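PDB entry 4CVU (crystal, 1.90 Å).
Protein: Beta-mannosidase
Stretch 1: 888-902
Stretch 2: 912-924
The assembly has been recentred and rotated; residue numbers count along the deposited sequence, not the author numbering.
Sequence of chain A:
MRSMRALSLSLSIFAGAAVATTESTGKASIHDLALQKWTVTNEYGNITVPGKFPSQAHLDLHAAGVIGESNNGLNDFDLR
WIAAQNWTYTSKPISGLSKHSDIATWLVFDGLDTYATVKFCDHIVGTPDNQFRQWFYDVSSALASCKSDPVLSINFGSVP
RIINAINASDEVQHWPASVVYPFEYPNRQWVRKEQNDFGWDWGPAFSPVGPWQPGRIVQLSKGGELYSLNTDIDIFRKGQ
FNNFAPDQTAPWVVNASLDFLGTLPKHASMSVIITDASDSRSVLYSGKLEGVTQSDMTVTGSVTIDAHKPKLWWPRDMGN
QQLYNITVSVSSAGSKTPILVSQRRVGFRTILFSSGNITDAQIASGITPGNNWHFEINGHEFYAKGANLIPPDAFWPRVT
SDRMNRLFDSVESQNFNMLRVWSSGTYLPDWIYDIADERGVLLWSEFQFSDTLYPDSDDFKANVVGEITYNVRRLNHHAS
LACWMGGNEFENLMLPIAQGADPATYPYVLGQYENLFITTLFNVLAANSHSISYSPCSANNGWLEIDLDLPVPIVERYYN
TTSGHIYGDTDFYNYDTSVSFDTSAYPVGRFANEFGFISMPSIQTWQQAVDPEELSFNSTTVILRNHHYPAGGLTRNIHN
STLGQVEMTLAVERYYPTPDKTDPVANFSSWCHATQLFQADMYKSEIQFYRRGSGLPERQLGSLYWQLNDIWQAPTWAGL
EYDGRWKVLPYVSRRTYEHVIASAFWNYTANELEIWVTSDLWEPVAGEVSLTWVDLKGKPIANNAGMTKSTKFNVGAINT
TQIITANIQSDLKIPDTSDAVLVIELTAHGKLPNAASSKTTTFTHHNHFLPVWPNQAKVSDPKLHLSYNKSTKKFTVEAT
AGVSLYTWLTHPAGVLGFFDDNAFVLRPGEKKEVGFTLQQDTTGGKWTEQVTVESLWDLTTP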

# COMPACT_ATOMS: atom_id res chain seq x y z
N TRP A 888 -23.39 -11.82 -9.79
CA TRP A 888 -21.99 -11.54 -9.99
C TRP A 888 -21.21 -12.24 -8.92
O TRP A 888 -21.40 -11.92 -7.77
CB TRP A 888 -21.73 -10.02 -9.89
CG TRP A 888 -20.29 -9.65 -10.09
CD1 TRP A 888 -19.40 -9.22 -9.12
CD2 TRP A 888 -19.54 -9.74 -11.31
NE1 TRP A 888 -18.15 -9.00 -9.69
CE2 TRP A 888 -18.20 -9.33 -11.02
CE3 TRP A 888 -19.86 -10.10 -12.61
CZ2 TRP A 888 -17.22 -9.29 -11.98
CZ3 TRP A 888 -18.86 -10.06 -13.58
CH2 TRP A 888 -17.57 -9.67 -13.26
N LEU A 889 -20.33 -13.13 -9.35
CA LEU A 889 -19.39 -13.84 -8.48
C LEU A 889 -18.09 -13.12 -8.52
O LEU A 889 -17.66 -12.69 -9.58
CB LEU A 889 -19.20 -15.24 -9.00
CG LEU A 889 -20.49 -16.11 -9.00
CD1 LEU A 889 -20.40 -17.16 -10.08
CD2 LEU A 889 -20.68 -16.75 -7.67
N THR A 890 -17.44 -12.99 -7.36
CA THR A 890 -16.22 -12.30 -7.25
C THR A 890 -15.27 -13.29 -6.61
O THR A 890 -15.57 -13.70 -5.52
CB THR A 890 -16.33 -11.06 -6.29
OG1 THR A 890 -17.33 -10.16 -6.76
CG2 THR A 890 -14.97 -10.35 -6.23
N HIS A 891 -14.20 -13.67 -7.31
CA HIS A 891 -13.11 -14.49 -6.71
C HIS A 891 -12.16 -13.60 -5.91
O HIS A 891 -12.01 -12.43 -6.20
CB HIS A 891 -12.39 -15.28 -7.82
CG HIS A 891 -11.48 -14.46 -8.68
ND1 HIS A 891 -10.17 -14.20 -8.32
CD2 HIS A 891 -11.66 -13.88 -9.88
CE1 HIS A 891 -9.59 -13.49 -9.27
NE2 HIS A 891 -10.49 -13.27 -10.22
N PRO A 892 -11.51 -14.16 -4.87
CA PRO A 892 -10.66 -13.34 -4.04
C PRO A 892 -9.31 -13.05 -4.67
O PRO A 892 -8.97 -13.58 -5.73
CB PRO A 892 -10.45 -14.22 -2.80
CG PRO A 892 -10.46 -15.60 -3.34
CD PRO A 892 -11.55 -15.54 -4.40
N ALA A 893 -8.56 -12.22 -3.98
CA ALA A 893 -7.19 -11.85 -4.33
C ALA A 893 -6.21 -13.00 -4.55
O ALA A 893 -5.34 -12.91 -5.38
CB ALA A 893 -6.60 -10.89 -3.28
N GLY A 894 -6.27 -14.07 -3.78
CA GLY A 894 -5.13 -15.04 -3.92
C GLY A 894 -5.15 -16.00 -5.13
O GLY A 894 -4.31 -16.92 -5.23
N VAL A 895 -6.05 -15.77 -6.08
CA VAL A 895 -6.27 -16.72 -7.15
C VAL A 895 -6.43 -16.01 -8.50
O VAL A 895 -6.94 -14.88 -8.53
CB VAL A 895 -7.51 -17.62 -6.81
CG1 VAL A 895 -8.80 -16.86 -6.93
CG2 VAL A 895 -7.56 -18.81 -7.72
N LEU A 896 -5.93 -16.64 -9.59
CA LEU A 896 -6.11 -16.13 -10.94
C LEU A 896 -6.98 -17.07 -11.78
O LEU A 896 -6.84 -18.27 -11.67
CB LEU A 896 -4.74 -15.94 -11.58
CG LEU A 896 -3.83 -14.93 -10.86
CD1 LEU A 896 -2.41 -15.00 -11.42
CD2 LEU A 896 -4.40 -13.54 -11.00
N GLY A 897 -7.88 -16.52 -12.61
CA GLY A 897 -8.75 -17.30 -13.43
C GLY A 897 -10.02 -16.59 -13.82
O GLY A 897 -10.08 -15.37 -13.77
N PHE A 898 -11.04 -17.35 -14.18
CA PHE A 898 -12.32 -16.79 -14.56
C PHE A 898 -13.41 -17.86 -14.47
O PHE A 898 -13.15 -19.05 -14.66
CB PHE A 898 -12.24 -16.15 -15.94
CG PHE A 898 -11.59 -17.02 -16.99
CD1 PHE A 898 -12.35 -17.99 -17.67
CD2 PHE A 898 -10.25 -16.89 -17.30
CE1 PHE A 898 -11.77 -18.81 -18.64
CE2 PHE A 898 -9.65 -17.70 -18.27
CZ PHE A 898 -10.42 -18.68 -18.93
N PHE A 899 -14.63 -17.42 -14.21
CA PHE A 899 -15.81 -18.28 -14.13
C PHE A 899 -16.32 -18.57 -15.56
O PHE A 899 -16.08 -17.79 -16.49
CB PHE A 899 -16.91 -17.60 -13.32
CG PHE A 899 -16.54 -17.37 -11.87
CD1 PHE A 899 -16.73 -18.38 -10.92
CD2 PHE A 899 -16.01 -16.14 -11.45
CE1 PHE A 899 -16.37 -18.20 -9.59
CE2 PHE A 899 -15.65 -15.95 -10.12
CZ PHE A 899 -15.85 -16.98 -9.19
N ASP A 900 -17.09 -19.66 -15.70
CA ASP A 900 -17.61 -20.03 -17.03
C ASP A 900 -18.81 -19.19 -17.41
O ASP A 900 -19.28 -19.24 -18.54
CB ASP A 900 -17.91 -21.53 -17.14
CG ASP A 900 -19.10 -21.97 -16.32
OD1 ASP A 900 -20.02 -21.16 -16.06
OD2 ASP A 900 -19.16 -23.18 -15.96
N ASP A 901 -19.30 -18.42 -16.45
CA ASP A 901 -20.33 -17.43 -16.71
C ASP A 901 -20.37 -16.44 -15.55
O ASP A 901 -19.92 -16.76 -14.46
CB ASP A 901 -21.71 -18.08 -16.85
CG ASP A 901 -22.68 -17.21 -17.64
OD1 ASP A 901 -22.22 -16.26 -18.30
OD2 ASP A 901 -23.90 -17.46 -17.57
N ASN A 902 -20.86 -15.24 -15.83
CA ASN A 902 -20.99 -14.22 -14.81
C ASN A 902 -21.88 -13.11 -15.34
O ASN A 902 -22.10 -13.05 -16.55
CB ASN A 902 -19.61 -13.68 -14.39
CG ASN A 902 -19.48 -13.48 -12.90
OD1 ASN A 902 -20.48 -13.47 -12.19
ND2 ASN A 902 -18.26 -13.33 -12.42
N LYS A 912 -28.30 -22.70 -11.10
CA LYS A 912 -27.22 -22.54 -12.04
C LYS A 912 -25.93 -23.06 -11.44
O LYS A 912 -25.59 -22.76 -10.32
CB LYS A 912 -27.03 -21.07 -12.43
CG LYS A 912 -25.88 -20.93 -13.43
CD LYS A 912 -25.69 -19.53 -13.90
CE LYS A 912 -26.21 -19.33 -15.32
NZ LYS A 912 -25.22 -19.75 -16.34
N GLU A 913 -25.20 -23.83 -12.24
CA GLU A 913 -23.88 -24.27 -11.89
C GLU A 913 -22.86 -23.42 -12.65
O GLU A 913 -23.03 -23.13 -13.85
CB GLU A 913 -23.69 -25.71 -12.28
CG GLU A 913 -24.65 -26.65 -11.58
CD GLU A 913 -24.39 -28.08 -11.98
OE1 GLU A 913 -23.52 -28.24 -12.86
OE2 GLU A 913 -25.07 -29.03 -11.44
N VAL A 914 -21.81 -23.00 -11.95
CA VAL A 914 -20.76 -22.18 -12.56
C VAL A 914 -19.42 -22.74 -12.14
O VAL A 914 -19.12 -22.80 -10.96
CB VAL A 914 -20.88 -20.71 -12.09
CG1 VAL A 914 -19.79 -19.86 -12.71
CG2 VAL A 914 -22.25 -20.11 -12.44
N GLY A 915 -18.63 -23.19 -13.11
CA GLY A 915 -17.23 -23.60 -12.86
C GLY A 915 -16.25 -22.44 -13.00
O GLY A 915 -16.63 -21.35 -13.42
N PHE A 916 -14.99 -22.69 -12.66
CA PHE A 916 -13.93 -21.71 -12.66
C PHE A 916 -12.69 -22.36 -13.26
O PHE A 916 -12.30 -23.46 -12.85
CB PHE A 916 -13.63 -21.25 -11.22
CG PHE A 916 -12.68 -20.07 -11.10
CD1 PHE A 916 -13.17 -18.77 -11.15
CD2 PHE A 916 -11.34 -20.25 -10.87
CE1 PHE A 916 -12.32 -17.67 -11.01
CE2 PHE A 916 -10.48 -19.17 -10.70
CZ PHE A 916 -10.97 -17.87 -10.80
N THR A 917 -12.08 -21.69 -14.22
CA THR A 917 -10.77 -22.09 -14.75
C THR A 917 -9.67 -21.58 -13.83
O THR A 917 -9.38 -20.39 -13.82
CB THR A 917 -10.62 -21.54 -16.16
OG1 THR A 917 -11.68 -22.07 -16.96
CG2 THR A 917 -9.28 -21.90 -16.77
N LEU A 918 -9.11 -22.45 -13.01
CA LEU A 918 -8.10 -22.07 -12.05
C LEU A 918 -6.78 -22.00 -12.77
O LEU A 918 -6.27 -23.01 -13.22
CB LEU A 918 -8.02 -23.09 -10.90
CG LEU A 918 -7.01 -22.81 -9.78
CD1 LEU A 918 -7.30 -21.48 -9.15
CD2 LEU A 918 -7.09 -23.91 -8.73
N GLN A 919 -6.22 -20.80 -12.90
CA GLN A 919 -4.92 -20.60 -13.54
C GLN A 919 -3.80 -20.59 -12.54
O GLN A 919 -2.73 -21.12 -12.81
CB GLN A 919 -4.88 -19.33 -14.35
CG GLN A 919 -5.89 -19.33 -15.45
CD GLN A 919 -5.98 -18.01 -16.16
OE1 GLN A 919 -6.04 -16.97 -15.51
NE2 GLN A 919 -5.96 -18.03 -17.49
N GLN A 920 -4.03 -19.99 -11.37
CA GLN A 920 -3.04 -20.02 -10.31
C GLN A 920 -3.70 -19.86 -8.96
O GLN A 920 -4.60 -19.07 -8.83
CB GLN A 920 -2.03 -18.87 -10.48
CG GLN A 920 -0.98 -18.78 -9.38
CD GLN A 920 -0.08 -17.57 -9.55
OE1 GLN A 920 1.02 -17.71 -10.03
NE2 GLN A 920 -0.57 -16.38 -9.20
N ASP A 921 -3.23 -20.59 -7.97
CA ASP A 921 -3.77 -20.50 -6.62
C ASP A 921 -2.65 -20.27 -5.63
O ASP A 921 -1.70 -21.00 -5.64
CB ASP A 921 -4.49 -21.80 -6.27
CG ASP A 921 -5.22 -21.72 -4.95
OD1 ASP A 921 -5.37 -20.61 -4.41
OD2 ASP A 921 -5.66 -22.77 -4.46
N THR A 922 -2.77 -19.25 -4.79
CA THR A 922 -1.82 -19.03 -3.70
C THR A 922 -2.42 -19.38 -2.33
O THR A 922 -1.72 -19.31 -1.33
CB THR A 922 -1.37 -17.56 -3.63
OG1 THR A 922 -2.48 -16.73 -3.28
CG2 THR A 922 -0.78 -17.10 -4.97
N THR A 923 -3.70 -19.75 -2.30
CA THR A 923 -4.47 -19.91 -1.03
C THR A 923 -4.57 -21.34 -0.57
O THR A 923 -5.35 -21.64 0.31
CB THR A 923 -5.92 -19.47 -1.22
OG1 THR A 923 -6.60 -20.47 -2.01
CG2 THR A 923 -5.99 -18.09 -1.89
N GLY A 924 -3.83 -22.25 -1.20
CA GLY A 924 -3.89 -23.68 -0.89
C GLY A 924 -5.29 -24.25 -0.95
O GLY A 924 -5.64 -25.08 -0.14
O HOH W 1 -2.70 -15.63 -7.24
O HOH W 2 -14.22 -21.16 -16.65
O HOH W 3 -21.03 -24.78 -15.37
O HOH W 4 -22.98 -21.43 -16.10

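The most unusual feature of this antiparallel pairing is an irregularity in the register around Leu 896 and Gly 897. The carbonyl O of Leu 896 accepts two backbone bonds, 2.9 Å from Gln 919 N and a weak one at 3.3 Å from Gln 920 N, so the second strand carries an extra residue opposite it. Leu 896 N still reaches Gln 920 O at 2.9 Å, but beyond the irregularity the bond from Phe 898 N to Thr 917 O is stretched to 3.5 Å and weak.

Glycine suits position 897 for two reasons. Its backbone angles (155/-158) would jam a CB against the preceding carbonyl, and an ideal CB on Gly 897 would lie 2.1 Å from Thr 917 O and 2.5 Å from Phe 916 CE2. The bare backbone instead lets the Phe 916 ring lie close, with CZ 3.4 Å from Gly 897 C.

Phe 916, with chi1 in t, has the largest area covered by the other stretch. Its edge points at the face of the Phe 899 ring, centroids 4.7 Å apart and planes at 70°, and, in an offset arrangement, at the face of His 891. A flat ring can offer an edge to these neighbours and a face to Phe 898 N. On the same side of the sheet, Val 895 CG2 lies only 3.0 Å from Leu 918 CD1, shorter than a comfortable carbon-carbon contact. On the side bearing Leu 896 and Gln 920, Phe 898 turns its ring face to Thr 917, whose CB sits 4.1 Å from the ring centroid.

Thr 917 N donates to Phe 898 O at 2.9 Å. Next, Asp 900 N donates to Gly 915 O at 2.9 Å, and the Asp 900 carboxylate answers by accepting from Gly 915 N through OD2, also at 2.9 Å; a short acidic side chain thus takes the role of a strand carbonyl. Beyond it, Lys 912 NZ and Asp 901 OD2 form a salt bridge at 2.9 Å. Between these polar groups, branched Val 914 fills space, its CG1 3.7 Å from Phe 899 CB and 3.8 Å from Leu 889 CD1.

At the other end, where a type I turn runs from Pro 892 to Val 895, Gly 894 O accepts from Thr 922 N at 2.8 Å and from Thr 922 OG1 at 2.7 Å. An ideal CB on Gly 894 would clash with Thr 923 CG2, 2.5 Å away. Altogether the contact buries 956 Å².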